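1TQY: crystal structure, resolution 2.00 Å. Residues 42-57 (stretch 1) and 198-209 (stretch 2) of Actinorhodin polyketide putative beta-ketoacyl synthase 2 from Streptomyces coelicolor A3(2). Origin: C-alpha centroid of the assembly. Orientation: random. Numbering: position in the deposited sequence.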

# COMPACT_ATOMS: atom_id res chain seq x y z
N PRO B 42 -14.16 10.47 25.76
CA PRO B 42 -14.40 11.62 24.89
C PRO B 42 -13.14 12.05 24.14
O PRO B 42 -12.02 11.91 24.64
N VAL B 43 -13.34 12.56 22.93
CA VAL B 43 -12.24 13.04 22.12
C VAL B 43 -11.89 14.41 22.68
O VAL B 43 -12.78 15.23 22.91
N THR B 44 -10.61 14.63 22.91
CA THR B 44 -10.14 15.89 23.48
C THR B 44 -9.17 16.59 22.53
O THR B 44 -8.72 17.70 22.79
N ARG B 45 -8.89 15.94 21.40
CA ARG B 45 -8.00 16.50 20.40
C ARG B 45 -8.56 17.79 19.81
O ARG B 45 -7.83 18.59 19.24
N PHE B 46 -9.87 17.98 19.97
CA PHE B 46 -10.57 19.16 19.47
C PHE B 46 -11.96 19.11 20.09
O PHE B 46 -12.23 18.23 20.90
N ASP B 47 -12.84 20.04 19.73
CA ASP B 47 -14.20 20.09 20.29
C ASP B 47 -15.18 19.15 19.58
O ASP B 47 -15.83 19.55 18.62
N VAL B 48 -15.32 17.91 20.06
CA VAL B 48 -16.23 16.94 19.45
C VAL B 48 -17.70 17.12 19.76
O VAL B 48 -18.55 16.47 19.14
N SER B 49 -18.02 17.98 20.72
CA SER B 49 -19.41 18.20 21.10
C SER B 49 -20.22 18.70 19.92
O SER B 49 -21.45 18.69 19.95
N ARG B 50 -19.55 19.16 18.88
CA ARG B 50 -20.29 19.67 17.73
C ARG B 50 -20.48 18.62 16.64
O ARG B 50 -21.02 18.91 15.58
N TYR B 51 -20.05 17.39 16.91
CA TYR B 51 -20.20 16.29 15.96
C TYR B 51 -21.02 15.16 16.58
O TYR B 51 -21.07 15.03 17.81
N PRO B 52 -21.66 14.34 15.75
CA PRO B 52 -22.49 13.20 16.18
C PRO B 52 -21.74 12.18 17.03
O PRO B 52 -22.23 11.74 18.07
N ALA B 53 -20.56 11.77 16.57
CA ALA B 53 -19.75 10.81 17.30
C ALA B 53 -18.79 11.60 18.18
O ALA B 53 -18.26 12.62 17.75
N THR B 54 -18.56 11.12 19.40
CA THR B 54 -17.70 11.83 20.34
C THR B 54 -16.71 10.96 21.10
O THR B 54 -15.87 11.46 21.84
N LEU B 55 -16.82 9.65 20.92
CA LEU B 55 -15.94 8.73 21.64
C LEU B 55 -14.85 8.14 20.76
O LEU B 55 -15.08 7.85 19.58
N ALA B 56 -13.67 7.95 21.33
CA ALA B 56 -12.54 7.38 20.61
C ALA B 56 -11.49 6.81 21.56
O ALA B 56 -11.46 7.14 22.74
N GLY B 57 -10.66 5.93 21.02
CA GLY B 57 -9.59 5.34 21.80
C GLY B 57 -8.34 6.18 21.64
O GLY B 57 -7.58 6.00 20.69
N ALA B 198 -6.32 9.18 13.27
CA ALA B 198 -7.03 10.16 12.48
C ALA B 198 -7.93 10.96 13.42
O ALA B 198 -9.13 11.06 13.21
N LEU B 199 -7.30 11.51 14.45
CA LEU B 199 -8.01 12.27 15.47
C LEU B 199 -7.95 13.78 15.33
O LEU B 199 -7.67 14.49 16.30
N ASP B 200 -8.20 14.26 14.13
CA ASP B 200 -8.24 15.69 13.86
C ASP B 200 -9.67 15.87 13.39
O ASP B 200 -10.34 14.89 13.06
N PRO B 201 -10.16 17.12 13.34
CA PRO B 201 -11.54 17.33 12.89
C PRO B 201 -11.91 16.68 11.54
O PRO B 201 -12.96 16.06 11.43
N TRP B 202 -11.06 16.83 10.52
CA TRP B 202 -11.35 16.27 9.21
C TRP B 202 -11.32 14.74 9.24
O TRP B 202 -12.24 14.08 8.76
N GLY B 203 -10.26 14.19 9.83
CA GLY B 203 -10.15 12.75 9.94
C GLY B 203 -11.36 12.18 10.69
O GLY B 203 -11.86 11.11 10.37
N TRP B 204 -11.83 12.93 11.68
CA TRP B 204 -12.96 12.51 12.50
C TRP B 204 -14.27 12.45 11.69
O TRP B 204 -15.00 11.45 11.70
N VAL B 205 -14.54 13.55 11.00
CA VAL B 205 -15.73 13.70 10.19
C VAL B 205 -15.69 12.66 9.06
O VAL B 205 -16.72 12.11 8.67
N SER B 206 -14.48 12.38 8.56
CA SER B 206 -14.29 11.40 7.49
C SER B 206 -14.70 10.01 8.00
O SER B 206 -15.40 9.26 7.30
N GLN B 207 -14.28 9.67 9.22
CA GLN B 207 -14.62 8.38 9.81
C GLN B 207 -16.12 8.31 10.03
O GLN B 207 -16.75 7.27 9.80
N ILE B 208 -16.71 9.42 10.46
CA ILE B 208 -18.16 9.43 10.67
C ILE B 208 -18.87 9.13 9.34
O ILE B 208 -19.95 8.53 9.34
N ALA B 209 -18.28 9.54 8.22
CA ALA B 209 -18.88 9.28 6.91
C ALA B 209 -18.96 7.78 6.62
O ALA B 209 -19.67 7.36 5.72

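A large aromatic side chain on a helix can organise an irregular segment far away in sequence, provided that one face, its rim and its single polar atom all find partners. The contact between residues 42-57 and 198-209 of this ketosynthase-like chain illustrates the principle. Stretch 1 is mostly loop, stretch 2 mostly helix, and the hub is Trp204, which points toward the loop with chi1 t (-170°) and chi2 at -114°.

Along the loop, Pro42 stays out of reach, and the first contact comes from Val43. In its t rotamer it lays CG2 over a face of the indole, 4.0 Å from the centroid of the six-membered ring of Trp204, a CH-pi contact. Thr44 takes no part. Arg45 (m, m, t) points toward the second stretch and packs through its aliphatic portion: its CG lies 3.8 Å from CB of Leu199, which points toward the loop in its m, t rotamer, and CD1 of the same leucine sits over one face of the guanidinium, whose NH1 and NH2 are hydrogen-bonded elsewhere in the structure.

Phe46, chi1 p, is wedged against the start of the helix. Pro201 CA lies over its ring face, 4.1 Å from the centroid, while its edge is directed at the face of Trp204, with Phe46 CZ 3.5 Å from Trp204 CG and the planes at 61°. Asp47 turns away and instead accepts from Ser49, whose OG lies 2.6 Å from Asp47 OD1. Val48 (m) returns inward, placing CG1 4.2 Å from the centroid of the five-membered ring of Trp204, over the face.

Tyr51 (m) reverses the aromatic roles: here the edge of Trp204 is directed at the tyrosine face, with planes at 64°. Tyr51 CE1 also meets Val205 CG2 at 3.7 Å, and its hydroxyl finds its hydrogen bond elsewhere in the structure. Pro52, whose CB points sideways, brings CD within 3.8 Å of Ile208 CD1; this isoleucine (m, t) extends its CD1 to within 3.7 Å of Ala53 CB as well.

At Ala53 the polar requirement is met. Its carbonyl O accepts from Trp204 NE1 at 2.9 Å, the one hydrogen bond across the contact, so the buried indole nitrogen is satisfied by loop backbone. The small Ala53 CB still packs 3.7 Å from Trp204 CZ2. At Thr54 and Leu55 the CA-to-CB bonds point away, yet Leu55 O approaches the indole rim, 3.0 Å from Trp204 CH2. Ala56 closes the site, its CB 3.7 Å from Trp204 CZ3 and 4.1 Å from Leu199 CD2.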

# COMPACT_ATOMS: atom_id res chain seq x y z
CB PRO B 42 -14.90 12.67 25.88
CG PRO B 42 -15.63 11.83 26.89
CD PRO B 42 -14.65 10.73 27.13
CB VAL B 43 -12.64 13.18 20.63
CG1 VAL B 43 -11.49 13.76 19.83
CG2 VAL B 43 -13.01 11.80 20.06
CB THR B 44 -9.45 15.62 24.83
OG1 THR B 44 -8.34 14.74 24.64
CG2 THR B 44 -10.43 14.94 25.79
CB ARG B 45 -7.76 15.48 19.28
CG ARG B 45 -7.06 14.21 19.74
CD ARG B 45 -5.68 14.52 20.27
NE ARG B 45 -5.19 13.47 21.16
CZ ARG B 45 -4.49 12.42 20.77
NH1 ARG B 45 -4.18 12.26 19.48
NH2 ARG B 45 -4.10 11.52 21.66
CB PHE B 46 -10.64 19.13 17.94
CG PHE B 46 -11.26 17.88 17.40
CD1 PHE B 46 -12.65 17.76 17.32
CD2 PHE B 46 -10.48 16.80 17.02
CE1 PHE B 46 -13.25 16.59 16.87
CE2 PHE B 46 -11.06 15.62 16.56
CZ PHE B 46 -12.45 15.51 16.49
CB ASP B 47 -14.73 21.53 20.21
CG ASP B 47 -15.96 21.76 21.09
OD1 ASP B 47 -16.61 20.77 21.50
OD2 ASP B 47 -16.28 22.94 21.35
CB VAL B 48 -15.92 15.48 19.85
CG1 VAL B 48 -14.87 14.90 18.95
CG2 VAL B 48 -15.51 15.41 21.31
CB SER B 49 -19.50 19.24 22.21
OG SER B 49 -19.17 20.53 21.72
CB ARG B 50 -19.60 20.91 17.18
CG ARG B 50 -18.13 20.71 16.86
CD ARG B 50 -17.43 22.04 16.83
NE ARG B 50 -18.01 22.95 15.83
CZ ARG B 50 -17.46 24.11 15.48
NH1 ARG B 50 -18.05 24.89 14.60
NH2 ARG B 50 -16.32 24.50 16.03
CB TYR B 51 -18.82 15.76 15.57
CG TYR B 51 -17.94 16.80 14.94
CD1 TYR B 51 -18.21 17.30 13.67
CD2 TYR B 51 -16.83 17.30 15.62
CE1 TYR B 51 -17.40 18.28 13.10
CE2 TYR B 51 -16.02 18.27 15.05
CZ TYR B 51 -16.30 18.75 13.80
OH TYR B 51 -15.49 19.70 13.24
CB PRO B 52 -22.96 12.58 14.87
CG PRO B 52 -22.92 13.71 13.91
CD PRO B 52 -21.68 14.46 14.28
CB ALA B 53 -18.97 9.94 16.33
CB THR B 54 -18.53 12.56 21.39
OG1 THR B 54 -19.27 11.59 22.15
CG2 THR B 54 -19.49 13.52 20.74
CB LEU B 55 -16.77 7.60 22.25
CG LEU B 55 -17.75 7.95 23.37
CD1 LEU B 55 -18.38 6.65 23.87
CD2 LEU B 55 -17.04 8.66 24.51
CB ALA B 56 -11.90 8.43 19.72
CB ALA B 198 -7.86 9.48 11.42
CB LEU B 199 -7.52 11.84 16.86
CG LEU B 199 -7.78 10.38 17.17
CD1 LEU B 199 -7.29 10.05 18.57
CD2 LEU B 199 -9.29 10.10 17.05
CB ASP B 200 -7.28 16.07 12.74
CG ASP B 200 -7.69 15.47 11.42
OD1 ASP B 200 -8.21 16.21 10.56
OD2 ASP B 200 -7.49 14.25 11.25
CB PRO B 201 -11.66 18.84 12.85
CG PRO B 201 -10.68 19.29 13.92
CD PRO B 201 -9.51 18.40 13.67
CB TRP B 202 -10.36 16.80 8.16
CG TRP B 202 -10.77 16.55 6.71
CD1 TRP B 202 -11.98 16.10 6.25
CD2 TRP B 202 -9.94 16.74 5.56
NE1 TRP B 202 -11.96 16.00 4.88
CE2 TRP B 202 -10.72 16.38 4.42
CE3 TRP B 202 -8.62 17.18 5.36
CZ2 TRP B 202 -10.22 16.45 3.11
CZ3 TRP B 202 -8.12 17.25 4.05
CH2 TRP B 202 -8.93 16.89 2.95
CB TRP B 204 -13.14 13.47 13.67
CG TRP B 204 -14.13 12.99 14.69
CD1 TRP B 204 -15.33 13.54 15.00
CD2 TRP B 204 -14.00 11.80 15.49
NE1 TRP B 204 -15.98 12.77 15.95
CE2 TRP B 204 -15.18 11.70 16.26
CE3 TRP B 204 -13.01 10.82 15.63
CZ2 TRP B 204 -15.40 10.65 17.16
CZ3 TRP B 204 -13.23 9.78 16.52
CH2 TRP B 204 -14.42 9.71 17.28
CB VAL B 205 -15.77 15.20 9.69
CG1 VAL B 205 -15.81 15.32 8.19
CG2 VAL B 205 -16.92 15.92 10.35
CB SER B 206 -12.82 11.40 7.05
OG SER B 206 -12.50 12.60 6.34
CB GLN B 207 -13.85 8.18 11.12
CG GLN B 207 -12.34 8.10 10.90
CD GLN B 207 -11.53 7.95 12.18
OE1 GLN B 207 -11.52 6.90 12.82
NE2 GLN B 207 -10.85 9.03 12.57
CB ILE B 208 -18.64 10.79 11.21
CG1 ILE B 208 -18.18 10.95 12.67
CG2 ILE B 208 -20.17 10.86 11.16
CD1 ILE B 208 -18.78 12.16 13.37
CB ALA B 209 -18.08 9.99 5.79